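Local atomic coordinates of proteasome assembly chaperone family protein (Pyrococcus furiosus DSM 3638, PDB entry 3WZ2), a protein that probably acts as a chaperone in proteasome assembly, being an archaeal homolog of proteasome-assembly chaperones of the PAC2 family. Residues N140-S145 with G171-V176. Sequence-based numbering, arbitrary orientation.
Sequences NKELES and GLKSYV
Glu142 and Leu143, on helix 137-145, face Lys173 and Tyr175, where the chain runs from a turn into strand 174-181. The helical backbone is regular, with Glu144 N bonded to Asn140 O and Ser145 N to Lys141 O. Gly171, at positive phi, is the C-prime residue of a Schellman motif that closes the preceding helix; beyond it the extended chain turns Lys173, just before the strand, and Tyr175, within it, toward the helix, while Val176 points away.

The two backbones stay apart, and side chains span the gap. Glu142, extended beyond CG, places one carboxylate oxygen before each of two donors, its side chain crossing both of theirs at about a right angle. Tyr175 OH donates to Glu142 OE1 over 2.6 Å. It comes from the syn side but 30° out of the carboxylate plane, and the carboxylate and phenol ring are inclined by 53°. Lys173 NZ reaches Glu142 OE2, also at 2.6 Å and syn, closer to the plane, in a salt bridge. The lysine bends at its last two torsions (chi3 71°), curling its ammonium back to the acid. This double grip should restrict rotation of the carboxylate. Alongside, Leu143 packs at the edge of the tyrosine ring, its CG 4.0 Å from Tyr175 CD2, with both methyls near the same ring atom. Ser145 OG bonds back to Glu142 O (2.7 Å) within the helix.

Glu138 and Glu139 also form salt bridges with Lys173 NZ, making an acidic cluster around one ammonium. Strand 174-181 lies between strands 112-120 and 130-134 of the mixed sheet; Tyr175 rests on Ile114 of the former, while Leu143 reaches Ile150 of strand 149-150. The contact thus ties helix 137-145 to the start of an inner strand, and helix 158-169 packs against Ser174 and Val176.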
ATOM      1  N   ASN B 140     -41.008  -4.312  -0.603  1.00 18.52           N
ATOM      2  CA  ASN B 140     -41.442  -4.209   0.774  1.00 20.69           C
ATOM      3  C   ASN B 140     -42.875  -4.796   0.885  1.00 21.80           C
ATOM      4  O   ASN B 140     -43.191  -5.467   1.857  1.00 21.59           O
ATOM      5  CB  ASN B 140     -41.456  -2.759   1.291  1.00 21.22           C
ATOM      6  CG  ASN B 140     -40.133  -2.243   1.764  1.00 24.17           C
ATOM      7  OD1 ASN B 140     -40.000  -1.069   2.207  1.00 26.26           O
ATOM      8  ND2 ASN B 140     -39.162  -3.081   1.735  1.00 22.97           N
ATOM      9  N   LYS B 141     -43.730  -4.492  -0.076  1.00 23.55           N
ATOM     10  CA  LYS B 141     -45.128  -4.953  -0.028  1.00 30.36           C
ATOM     11  C   LYS B 141     -45.197  -6.449  -0.161  1.00 27.09           C
ATOM     12  O   LYS B 141     -45.955  -7.072   0.554  1.00 27.61           O
ATOM     13  CB  LYS B 141     -46.001  -4.262  -1.088  1.00 36.41           C
ATOM     14  CG  LYS B 141     -46.202  -2.789  -0.764  1.00 44.47           C
ATOM     15  CD  LYS B 141     -46.878  -1.909  -1.843  1.00 57.66           C
ATOM     16  CE  LYS B 141     -48.224  -2.425  -2.292  1.00 66.73           C
ATOM     17  NZ  LYS B 141     -49.020  -1.351  -2.953  1.00 74.90           N
ATOM     18  N   GLU B 142     -44.392  -7.030  -1.044  1.00 26.61           N
ATOM     19  CA  GLU B 142     -44.294  -8.478  -1.103  1.00 29.64           C
ATOM     20  C   GLU B 142     -43.919  -9.098   0.236  1.00 26.61           C
ATOM     21  O   GLU B 142     -44.508 -10.097   0.639  1.00 30.74           O
ATOM     22  CB  GLU B 142     -43.273  -8.917  -2.111  1.00 34.11           C
ATOM     23  CG  GLU B 142     -43.721  -8.719  -3.526  1.00 42.46           C
ATOM     24  CD  GLU B 142     -42.604  -9.035  -4.506  1.00 47.87           C
ATOM     25  OE1 GLU B 142     -41.802  -9.977  -4.205  1.00 45.63           O
ATOM     26  OE2 GLU B 142     -42.561  -8.323  -5.541  1.00 43.32           O
ATOM     27  N   LEU B 143     -42.932  -8.525   0.906  1.00 23.83           N
ATOM     28  CA  LEU B 143     -42.500  -9.062   2.176  1.00 24.76           C
ATOM     29  C   LEU B 143     -43.615  -8.938   3.218  1.00 25.33           C
ATOM     30  O   LEU B 143     -43.807  -9.872   4.002  1.00 23.56           O
ATOM     31  CB  LEU B 143     -41.214  -8.393   2.673  1.00 22.42           C
ATOM     32  CG  LEU B 143     -39.950  -8.749   1.869  1.00 22.02           C
ATOM     33  CD1 LEU B 143     -38.852  -7.706   2.132  1.00 23.19           C
ATOM     34  CD2 LEU B 143     -39.440 -10.149   2.170  1.00 20.76           C
ATOM     35  N   GLU B 144     -44.319  -7.797   3.228  1.00 27.26           N
ATOM     36  CA  GLU B 144     -45.431  -7.569   4.157  1.00 30.62           C
ATOM     37  C   GLU B 144     -46.557  -8.564   3.908  1.00 27.35           C
ATOM     38  O   GLU B 144     -47.090  -9.105   4.831  1.00 28.66           O
ATOM     39  CB  GLU B 144     -45.974  -6.143   4.053  1.00 32.56           C
ATOM     40  CG  GLU B 144     -45.170  -5.127   4.832  1.00 36.69           C
ATOM     41  CD  GLU B 144     -45.405  -3.659   4.436  1.00 40.33           C
ATOM     42  OE1 GLU B 144     -45.847  -3.346   3.307  1.00 40.42           O
ATOM     43  OE2 GLU B 144     -45.112  -2.788   5.286  1.00 47.13           O
ATOM     44  N   SER B 145     -46.852  -8.838   2.654  1.00 27.76           N
ATOM     45  CA  SER B 145     -47.778  -9.900   2.249  1.00 30.45           C
ATOM     46  C   SER B 145     -47.430 -11.308   2.765  1.00 31.61           C
ATOM     47  O   SER B 145     -48.300 -12.157   2.833  1.00 30.04           O
ATOM     48  CB  SER B 145     -47.928  -9.939   0.713  1.00 31.16           C
ATOM     49  OG  SER B 145     -47.004 -10.844   0.064  1.00 37.92           O
ATOM     50  N   GLY B 171     -32.480  -2.037 -11.318  1.00 19.97           N
ATOM     51  CA  GLY B 171     -33.866  -2.300 -11.691  1.00 18.47           C
ATOM     52  C   GLY B 171     -34.275  -3.722 -11.365  1.00 20.19           C
ATOM     53  O   GLY B 171     -35.298  -4.179 -11.834  1.00 20.51           O
ATOM     54  N   LEU B 172     -33.481  -4.416 -10.549  1.00 20.23           N
ATOM     55  CA  LEU B 172     -33.812  -5.770 -10.140  1.00 20.30           C
ATOM     56  C   LEU B 172     -34.590  -5.739  -8.843  1.00 19.51           C
ATOM     57  O   LEU B 172     -34.553  -4.763  -8.093  1.00 19.32           O
ATOM     58  CB  LEU B 172     -32.548  -6.591  -9.943  1.00 20.86           C
ATOM     59  CG  LEU B 172     -31.680  -6.662 -11.188  1.00 22.77           C
ATOM     60  CD1 LEU B 172     -30.341  -7.297 -10.888  1.00 22.72           C
ATOM     61  CD2 LEU B 172     -32.420  -7.410 -12.312  1.00 24.24           C
ATOM     62  N   LYS B 173     -35.332  -6.799  -8.614  1.00 18.46           N
ATOM     63  CA  LYS B 173     -36.080  -6.959  -7.387  1.00 19.47           C
ATOM     64  C   LYS B 173     -35.144  -7.542  -6.368  1.00 17.29           C
ATOM     65  O   LYS B 173     -34.669  -8.668  -6.531  1.00 15.50           O
ATOM     66  CB  LYS B 173     -37.298  -7.884  -7.620  1.00 22.89           C
ATOM     67  CG  LYS B 173     -38.269  -7.376  -8.672  1.00 25.57           C
ATOM     68  CD  LYS B 173     -39.315  -8.394  -9.129  1.00 30.74           C
ATOM     69  CE  LYS B 173     -40.358  -8.699  -8.072  1.00 33.71           C
ATOM     70  NZ  LYS B 173     -40.856  -7.478  -7.371  1.00 39.25           N
ATOM     71  N   SER B 174     -34.868  -6.769  -5.325  1.00 17.08           N
ATOM     72  CA  SER B 174     -33.876  -7.146  -4.312  1.00 17.29           C
ATOM     73  C   SER B 174     -34.511  -7.158  -2.916  1.00 17.09           C
ATOM     74  O   SER B 174     -35.463  -6.394  -2.623  1.00 16.05           O
ATOM     75  CB  SER B 174     -32.599  -6.290  -4.371  1.00 17.06           C
ATOM     76  OG  SER B 174     -32.784  -4.985  -3.911  1.00 18.54           O
ATOM     77  N   TYR B 175     -34.020  -8.083  -2.096  1.00 16.02           N
ATOM     78  CA  TYR B 175     -34.485  -8.275  -0.747  1.00 16.42           C
ATOM     79  C   TYR B 175     -33.329  -8.665   0.158  1.00 16.98           C
ATOM     80  O   TYR B 175     -32.377  -9.302  -0.290  1.00 16.04           O
ATOM     81  CB  TYR B 175     -35.514  -9.388  -0.656  1.00 17.23           C
ATOM     82  CG  TYR B 175     -36.545  -9.460  -1.770  1.00 18.96           C
ATOM     83  CD1 TYR B 175     -36.177  -9.824  -3.032  1.00 20.28           C
ATOM     84  CD2 TYR B 175     -37.911  -9.187  -1.547  1.00 21.14           C
ATOM     85  CE1 TYR B 175     -37.099  -9.920  -4.050  1.00 20.53           C
ATOM     86  CE2 TYR B 175     -38.856  -9.293  -2.576  1.00 19.83           C
ATOM     87  CZ  TYR B 175     -38.429  -9.680  -3.813  1.00 20.22           C
ATOM     88  OH  TYR B 175     -39.322  -9.781  -4.833  1.00 24.12           O
ATOM     89  N   VAL B 176     -33.431  -8.296   1.434  1.00 16.41           N
ATOM     90  CA  VAL B 176     -32.646  -8.928   2.481  1.00 16.93           C
ATOM     91  C   VAL B 176     -33.589  -9.497   3.567  1.00 17.62           C
ATOM     92  O   VAL B 176     -34.503  -8.827   4.007  1.00 16.24           O
ATOM     93  CB  VAL B 176     -31.665  -7.933   3.113  1.00 18.59           C
ATOM     94  CG1 VAL B 176     -30.717  -8.629   4.083  1.00 18.03           C
ATOM     95  CG2 VAL B 176     -30.854  -7.190   2.042  1.00 18.02           C
TER